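Local coordinates for protein aspartate aminotransferase (Leishmania major, PDB 4H51) that probably transfers the amino group of L-aspartate to 2-oxoglutarate, using pyridoxal 5'-phosphate as its cofactor, at residues B[93-105]-B[247-261]. Sequence-based numbering, arbitrary orientation.
Sequences IDEAVKIIYGNTV and ARLFARRGIEVLLAQ
R248 reaches across from its own helix to close off the C-terminal end of helix 90-101, where carbonyls in the last turn lack the usual helical N-H partners. NE donates to I100 O at 2.8 Å, nearly straight (161°) and close to the guanidinium plane. NH2 makes a longer, more bent bond to I99 O (3.2 Å), which also accepts from Q233 NE2. The negative end of the helix dipole would probably favour a cation. G102 CA lies over one face of the guanidinium, 3.9 Å above its plane; a glycine suits this site, since the chain turns there with positive phi and a side chain would point at R248. The other terminal nitrogen, NH1, forms a salt bridge with D241.

The Y101 ring reaches helix 245-252 with CE1, which has A247 O at the ring edge and A251 CB obliquely placed at 3.9 Å; the hydroxyl presses close to V257 CG1. The small alanines A247 and A251 leave room for the ring, and a water bridges Y101 OH and V257 O, giving the hydroxyl a polar partner. Beside it, I100 meets L259 tip to tip, CG1 to CD1 at 3.8 Å. The extended Q261 side chain, with CG anti to the backbone N (chi1 175°), sends NE2 to A96 O at 3.0 Å, from the face opposite I99 N; OE1 is held by T276.

Segments 93-101 and 247-252 run nearly at right angles (88°). Helix 90-101 packs on neighbouring strands 110-116, 274-280 and 258-262, through V97, Y101 and I100 respectively, in the large-domain sheet of this fold-type I pyridoxal-phosphate enzyme.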
loop_
_atom_site.group_PDB
_atom_site.type_symbol
_atom_site.label_atom_id
_atom_site.label_comp_id
_atom_site.label_asym_id
_atom_site.label_seq_id
_atom_site.Cartn_x
_atom_site.Cartn_y
_atom_site.Cartn_z
ATOM N N ILE B 93 11.302 -11.223 -0.308
ATOM C CA ILE B 93 11.307 -11.159 1.160
ATOM C C ILE B 93 12.559 -11.838 1.743
ATOM O O ILE B 93 13.229 -11.265 2.611
ATOM C CB ILE B 93 10.051 -11.812 1.765
ATOM C CG1 ILE B 93 8.757 -11.044 1.377
ATOM C CG2 ILE B 93 10.190 -11.949 3.304
ATOM C CD1 ILE B 93 7.526 -11.916 1.520
ATOM N N ASP B 94 12.833 -13.044 1.274
ATOM C CA ASP B 94 13.988 -13.845 1.750
ATOM C C ASP B 94 15.309 -13.146 1.514
ATOM O O ASP B 94 16.147 -13.054 2.438
ATOM C CB ASP B 94 14.004 -15.232 1.120
ATOM C CG ASP B 94 12.815 -16.084 1.566
ATOM O OD1 ASP B 94 12.087 -15.690 2.480
ATOM O OD2 ASP B 94 12.586 -17.141 0.967
ATOM N N GLU B 95 15.503 -12.627 0.305
ATOM C CA GLU B 95 16.741 -11.906 -0.004
ATOM C C GLU B 95 16.854 -10.605 0.774
ATOM O O GLU B 95 17.981 -10.220 1.209
ATOM C CB GLU B 95 16.887 -11.616 -1.503
ATOM C CG GLU B 95 17.075 -12.810 -2.424
ATOM C CD GLU B 95 18.374 -13.576 -2.241
ATOM O OE1 GLU B 95 19.310 -13.093 -1.572
ATOM O OE2 GLU B 95 18.440 -14.667 -2.832
ATOM N N ALA B 96 15.724 -9.914 0.964
ATOM C CA ALA B 96 15.720 -8.637 1.629
ATOM C C ALA B 96 16.129 -8.821 3.088
ATOM O O ALA B 96 16.960 -8.084 3.589
ATOM C CB ALA B 96 14.329 -7.969 1.532
ATOM N N VAL B 97 15.595 -9.822 3.774
ATOM C CA VAL B 97 15.917 -9.956 5.200
ATOM C C VAL B 97 17.376 -10.402 5.374
ATOM O O VAL B 97 18.013 -10.055 6.395
ATOM C CB VAL B 97 14.931 -10.865 6.013
ATOM C CG1 VAL B 97 13.487 -10.297 5.956
ATOM C CG2 VAL B 97 15.012 -12.297 5.585
ATOM N N LYS B 98 17.897 -11.132 4.390
ATOM C CA LYS B 98 19.306 -11.522 4.373
ATOM C C LYS B 98 20.246 -10.343 4.415
ATOM O O LYS B 98 21.296 -10.424 5.041
ATOM C CB LYS B 98 19.673 -12.307 3.115
ATOM C CG LYS B 98 19.581 -13.797 3.275
ATOM C CD LYS B 98 20.035 -14.583 2.055
ATOM C CE LYS B 98 19.161 -15.830 1.939
ATOM N NZ LYS B 98 19.629 -16.871 0.973
ATOM N N ILE B 99 19.923 -9.250 3.740
ATOM C CA ILE B 99 20.885 -8.133 3.724
ATOM C C ILE B 99 20.974 -7.496 5.099
ATOM O O ILE B 99 21.956 -6.893 5.450
ATOM C CB ILE B 99 20.614 -7.063 2.644
ATOM C CG1 ILE B 99 19.459 -6.156 3.011
ATOM C CG2 ILE B 99 20.472 -7.736 1.277
ATOM C CD1 ILE B 99 19.486 -4.806 2.307
ATOM N N ILE B 100 19.907 -7.624 5.879
ATOM C CA ILE B 100 19.947 -7.009 7.180
ATOM C C ILE B 100 20.663 -7.941 8.172
ATOM O O ILE B 100 21.563 -7.467 8.862
ATOM C CB ILE B 100 18.603 -6.381 7.634
ATOM C CG1 ILE B 100 18.767 -5.773 9.019
ATOM C CG2 ILE B 100 17.390 -7.310 7.504
ATOM C CD1 ILE B 100 19.483 -4.415 8.914
ATOM N N TYR B 101 20.339 -9.236 8.189
ATOM C CA TYR B 101 20.911 -10.163 9.188
ATOM C C TYR B 101 22.113 -10.962 8.729
ATOM O O TYR B 101 22.787 -11.541 9.556
ATOM C CB TYR B 101 19.829 -11.100 9.716
ATOM C CG TYR B 101 18.842 -10.363 10.554
ATOM C CD1 TYR B 101 19.247 -9.755 11.744
ATOM C CD2 TYR B 101 17.528 -10.176 10.135
ATOM C CE1 TYR B 101 18.361 -9.050 12.511
ATOM C CE2 TYR B 101 16.640 -9.466 10.901
ATOM C CZ TYR B 101 17.070 -8.906 12.096
ATOM O OH TYR B 101 16.212 -8.190 12.891
ATOM N N GLY B 102 22.387 -10.976 7.418
ATOM C CA GLY B 102 23.453 -11.836 6.847
ATOM C C GLY B 102 22.954 -13.278 6.680
ATOM O O GLY B 102 21.850 -13.598 7.126
ATOM N N ASN B 103 23.768 -14.150 6.053
ATOM C CA ASN B 103 23.444 -15.600 5.896
ATOM C C ASN B 103 23.716 -16.372 7.191
ATOM O O ASN B 103 24.740 -17.062 7.335
ATOM C CB ASN B 103 24.236 -16.215 4.738
ATOM N N THR B 104 22.802 -16.230 8.149
ATOM C CA THR B 104 23.046 -16.653 9.530
ATOM C C THR B 104 21.855 -17.479 10.048
ATOM O O THR B 104 20.804 -17.576 9.373
ATOM C CB THR B 104 23.268 -15.428 10.468
ATOM O OG1 THR B 104 22.082 -14.602 10.475
ATOM C CG2 THR B 104 24.502 -14.587 10.052
ATOM N N VAL B 105 22.021 -18.054 11.249
ATOM C CA VAL B 105 20.957 -18.813 11.933
ATOM C C VAL B 105 19.668 -17.991 12.112
ATOM O O VAL B 105 18.565 -18.561 12.113
ATOM C CB VAL B 105 21.450 -19.332 13.294
ATOM N N ALA B 247 21.132 -3.951 14.320
ATOM C CA ALA B 247 20.188 -5.056 14.188
ATOM C C ALA B 247 20.883 -6.387 14.399
ATOM O O ALA B 247 20.331 -7.275 15.054
ATOM C CB ALA B 247 19.535 -5.033 12.790
ATOM N N ARG B 248 22.085 -6.572 13.837
ATOM C CA ARG B 248 22.788 -7.876 13.994
ATOM C C ARG B 248 23.231 -8.145 15.415
ATOM O O ARG B 248 23.136 -9.282 15.893
ATOM C CB ARG B 248 23.988 -8.056 13.025
ATOM C CG ARG B 248 23.574 -8.069 11.577
ATOM C CD ARG B 248 24.727 -8.188 10.624
ATOM N NE ARG B 248 24.239 -8.107 9.233
ATOM C CZ ARG B 248 25.041 -8.065 8.187
ATOM N NH1 ARG B 248 26.343 -8.148 8.362
ATOM N NH2 ARG B 248 24.525 -7.977 6.978
ATOM N N LEU B 249 23.669 -7.100 16.109
ATOM C CA LEU B 249 24.011 -7.208 17.552
ATOM C C LEU B 249 22.817 -7.532 18.396
ATOM O O LEU B 249 22.894 -8.399 19.264
ATOM C CB LEU B 249 24.581 -5.883 18.076
ATOM C CG LEU B 249 24.879 -5.716 19.583
ATOM C CD1 LEU B 249 26.045 -6.566 20.087
ATOM C CD2 LEU B 249 25.143 -4.237 19.816
ATOM N N PHE B 250 21.694 -6.824 18.180
ATOM C CA PHE B 250 20.493 -7.112 18.957
ATOM C C PHE B 250 20.025 -8.564 18.740
ATOM O O PHE B 250 19.600 -9.230 19.682
ATOM C CB PHE B 250 19.373 -6.087 18.666
ATOM C CG PHE B 250 19.556 -4.725 19.333
ATOM C CD1 PHE B 250 20.782 -4.075 19.368
ATOM C CD2 PHE B 250 18.475 -4.056 19.862
ATOM C CE1 PHE B 250 20.928 -2.833 19.922
ATOM C CE2 PHE B 250 18.614 -2.801 20.450
ATOM C CZ PHE B 250 19.854 -2.197 20.489
ATOM N N ALA B 251 20.069 -9.039 17.495
ATOM C CA ALA B 251 19.691 -10.429 17.196
ATOM C C ALA B 251 20.602 -11.351 17.968
ATOM O O ALA B 251 20.135 -12.257 18.624
ATOM C CB ALA B 251 19.826 -10.730 15.699
ATOM N N ARG B 252 21.914 -11.139 17.837
ATOM C CA ARG B 252 22.906 -12.017 18.453
ATOM C C ARG B 252 22.701 -12.065 19.950
ATOM O O ARG B 252 22.916 -13.130 20.554
ATOM C CB ARG B 252 24.346 -11.600 18.160
ATOM N N ARG B 253 22.238 -10.947 20.550
ATOM C CA ARG B 253 22.034 -10.921 21.993
ATOM C C ARG B 253 20.624 -11.316 22.463
ATOM O O ARG B 253 20.320 -11.164 23.640
ATOM C CB ARG B 253 22.459 -9.570 22.575
ATOM C CG ARG B 253 23.988 -9.466 22.514
ATOM C CD ARG B 253 24.537 -8.324 23.284
ATOM N NE ARG B 253 24.104 -8.372 24.685
ATOM C CZ ARG B 253 24.112 -7.307 25.468
ATOM N NH1 ARG B 253 24.534 -6.126 24.982
ATOM N NH2 ARG B 253 23.658 -7.394 26.702
ATOM N N GLY B 254 19.814 -11.862 21.562
ATOM C CA GLY B 254 18.564 -12.542 21.951
ATOM C C GLY B 254 17.335 -11.638 22.024
ATOM O O GLY B 254 16.321 -12.015 22.602
ATOM N N ILE B 255 17.414 -10.455 21.441
ATOM C CA ILE B 255 16.284 -9.515 21.412
ATOM C C ILE B 255 15.357 -9.956 20.282
ATOM O O ILE B 255 15.842 -10.293 19.168
ATOM C CB ILE B 255 16.786 -8.065 21.208
ATOM C CG1 ILE B 255 17.572 -7.653 22.461
ATOM C CG2 ILE B 255 15.621 -7.065 20.907
ATOM C CD1 ILE B 255 18.253 -6.304 22.431
ATOM N N GLU B 256 14.038 -9.987 20.542
ATOM C CA GLU B 256 13.050 -10.238 19.496
ATOM C C GLU B 256 12.826 -9.003 18.631
ATOM O O GLU B 256 11.811 -8.300 18.775
ATOM C CB GLU B 256 11.752 -10.742 20.110
ATOM C CG GLU B 256 11.920 -12.183 20.569
ATOM C CD GLU B 256 10.702 -12.720 21.276
ATOM O OE1 GLU B 256 9.965 -11.922 21.903
ATOM O OE2 GLU B 256 10.491 -13.939 21.230
ATOM N N VAL B 257 13.774 -8.759 17.751
ATOM C CA VAL B 257 13.756 -7.571 16.919
ATOM C C VAL B 257 12.588 -7.595 15.933
ATOM O O VAL B 257 12.434 -8.535 15.165
ATOM C CB VAL B 257 15.063 -7.498 16.133
ATOM C CG1 VAL B 257 15.001 -6.371 15.117
ATOM C CG2 VAL B 257 16.237 -7.372 17.103
ATOM N N LEU B 258 11.770 -6.541 15.968
ATOM C CA LEU B 258 10.859 -6.217 14.921
ATOM C C LEU B 258 11.574 -5.138 14.083
ATOM O O LEU B 258 12.155 -4.185 14.646
ATOM C CB LEU B 258 9.562 -5.658 15.477
ATOM C CG LEU B 258 8.361 -5.456 14.531
ATOM C CD1 LEU B 258 7.911 -6.783 13.968
ATOM C CD2 LEU B 258 7.175 -4.739 15.224
ATOM N N LEU B 259 11.551 -5.306 12.772
ATOM C CA LEU B 259 12.303 -4.417 11.855
ATOM C C LEU B 259 11.504 -4.057 10.587
ATOM O O LEU B 259 10.945 -4.927 9.912
ATOM C CB LEU B 259 13.700 -5.000 11.522
ATOM C CG LEU B 259 14.729 -4.075 10.823
ATOM C CD1 LEU B 259 16.159 -4.306 11.320
ATOM C CD2 LEU B 259 14.595 -4.304 9.332
ATOM N N ALA B 260 11.480 -2.737 10.301
ATOM C CA ALA B 260 10.867 -2.103 9.132
ATOM C C ALA B 260 11.955 -1.704 8.161
ATOM O O ALA B 260 12.812 -0.864 8.480
ATOM C CB ALA B 260 10.094 -0.845 9.546
ATOM N N GLN B 261 11.951 -2.295 6.982
ATOM C CA GLN B 261 13.012 -2.094 5.999
ATOM C C GLN B 261 12.487 -1.399 4.756
ATOM O O GLN B 261 11.406 -1.736 4.261
ATOM C CB GLN B 261 13.557 -3.471 5.646
ATOM C CG GLN B 261 14.583 -3.546 4.568
ATOM C CD GLN B 261 14.982 -4.979 4.297
ATOM O OE1 GLN B 261 14.122 -5.805 3.948
ATOM N NE2 GLN B 261 16.300 -5.273 4.384
HETATM O O HOH W 1 13.503 -8.677 12.400
#